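Local coordinates for universal stress protein (Burkholderia pseudomallei, PDB 4WNY) that belongs to the universal stress protein A family and probably takes part in the bacterial response to stress, at residues 25-30 with 76-81. Sequence-based numbering, arbitrary orientation.
Sequences AALELA and QARMTR
On the helix whose R78 and M79 pack against L27, Q76 O accepts two bonds, both from T80. T80 N gives the ordinary helical bond. T80 OG1 adds a second, 2.9 Å from Q76 O, and arrives from the opposite face of the carbonyl plane. It meets the carbonyl at a C=O...donor angle of 140°, with the donor 39° out of that plane. It folds the threonine hydroxyl back onto its own helix.

The fold is the Rossmann-like α/β fold of the universal stress proteins, built on a parallel sheet of five strands in the order 3-2-1-4-5. Helices 17-32 and 57-82 meet here, and both rest on strand 36-43. L27 touches L37 of that strand and M79 touches P39. L27 also meets V84, in the loop after helix 57-82.

L27 makes the whole contact for its side and divides it between its two methyls. CD1 lies against the root of R78, 3.5 Å from R78 CB. CD2 goes to M79. Both neighbours cross the leucine at about a right angle.

The CB of R78 points toward L27. Beyond it the chain, bent at chi3, runs past the leucine to partners outside the contact. There NH1 forms a salt bridge with D24 and NH2 a hydrogen bond with S20, both on helix 17-32. These bonds join the two helices. NE pairs with D74, which would help to fix the guanidinium from its own helix.

M79 CG stands anti to the carbonyl carbon (chi1 -65°) and meets the leucine methyl, with L27 CD2 and M79 CG 3.8 Å apart.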
# COMPACT_ATOMS: atom_id res chain seq x y z
N ALA A 25 4.24 9.36 -6.17
CA ALA A 25 3.08 8.96 -5.40
C ALA A 25 3.35 9.09 -3.90
O ALA A 25 2.50 9.56 -3.15
CB ALA A 25 2.68 7.53 -5.74
N ALA A 26 4.54 8.67 -3.49
CA ALA A 26 4.95 8.77 -2.09
C ALA A 26 5.07 10.23 -1.67
O ALA A 26 4.73 10.58 -0.54
CB ALA A 26 6.27 8.04 -1.87
N LEU A 27 5.55 11.07 -2.58
CA LEU A 27 5.65 12.50 -2.32
C LEU A 27 4.27 13.12 -2.13
O LEU A 27 4.05 13.87 -1.17
CB LEU A 27 6.37 13.21 -3.47
CG LEU A 27 7.82 13.60 -3.24
CD1 LEU A 27 8.35 14.38 -4.43
CD2 LEU A 27 7.96 14.42 -1.97
N GLU A 28 3.36 12.80 -3.04
CA GLU A 28 1.99 13.32 -2.98
C GLU A 28 1.31 12.92 -1.68
O GLU A 28 0.57 13.70 -1.08
CB GLU A 28 1.18 12.82 -4.17
N LEU A 29 1.57 11.69 -1.24
CA LEU A 29 1.02 11.20 0.02
C LEU A 29 1.67 11.91 1.20
O LEU A 29 1.00 12.28 2.16
CB LEU A 29 1.23 9.69 0.14
CG LEU A 29 0.61 9.03 1.37
CD1 LEU A 29 -0.90 9.00 1.23
CD2 LEU A 29 1.16 7.63 1.57
N ALA A 30 2.99 12.09 1.12
CA ALA A 30 3.74 12.76 2.17
C ALA A 30 3.29 14.21 2.35
O ALA A 30 3.24 14.72 3.47
CB ALA A 30 5.23 12.70 1.88
N GLN A 76 15.69 14.36 -3.38
CA GLN A 76 15.77 15.48 -2.45
C GLN A 76 15.27 16.76 -3.10
O GLN A 76 14.58 17.56 -2.47
CB GLN A 76 17.21 15.66 -1.95
CG GLN A 76 17.42 16.86 -1.04
CD GLN A 76 16.56 16.80 0.21
OE1 GLN A 76 15.51 17.45 0.28
NE2 GLN A 76 17.00 16.04 1.20
N ALA A 77 15.63 16.96 -4.37
CA ALA A 77 15.20 18.13 -5.12
C ALA A 77 13.68 18.17 -5.28
O ALA A 77 13.07 19.24 -5.21
CB ALA A 77 15.88 18.16 -6.48
N ARG A 78 13.08 17.01 -5.50
CA ARG A 78 11.63 16.90 -5.61
C ARG A 78 10.96 17.21 -4.28
O ARG A 78 9.94 17.90 -4.23
CB ARG A 78 11.23 15.51 -6.10
CG ARG A 78 11.72 15.13 -7.48
CD ARG A 78 11.00 13.88 -7.96
NE ARG A 78 11.83 13.06 -8.84
CZ ARG A 78 11.39 11.98 -9.49
NH1 ARG A 78 10.12 11.61 -9.36
NH2 ARG A 78 12.21 11.29 -10.27
N MET A 79 11.53 16.68 -3.20
CA MET A 79 11.01 16.91 -1.86
C MET A 79 11.09 18.38 -1.46
O MET A 79 10.15 18.93 -0.89
CB MET A 79 11.77 16.06 -0.84
CG MET A 79 11.59 14.56 -1.01
SD MET A 79 12.77 13.61 -0.03
CE MET A 79 12.39 14.20 1.61
N THR A 80 12.22 19.01 -1.77
CA THR A 80 12.43 20.42 -1.45
C THR A 80 11.39 21.32 -2.12
O THR A 80 10.81 22.19 -1.48
CB THR A 80 13.84 20.87 -1.86
OG1 THR A 80 14.81 20.15 -1.09
CG2 THR A 80 14.02 22.37 -1.62
N ARG A 81 11.16 21.09 -3.41
CA ARG A 81 10.17 21.86 -4.16
C ARG A 81 8.77 21.68 -3.58
O ARG A 81 8.02 22.65 -3.43
CB ARG A 81 10.18 21.44 -5.64
CG ARG A 81 8.95 21.89 -6.42
CD ARG A 81 9.03 21.53 -7.90
NE ARG A 81 10.05 22.30 -8.62
CZ ARG A 81 9.96 22.65 -9.90
NH1 ARG A 81 8.89 22.31 -10.61
NH2 ARG A 81 10.93 23.35 -10.46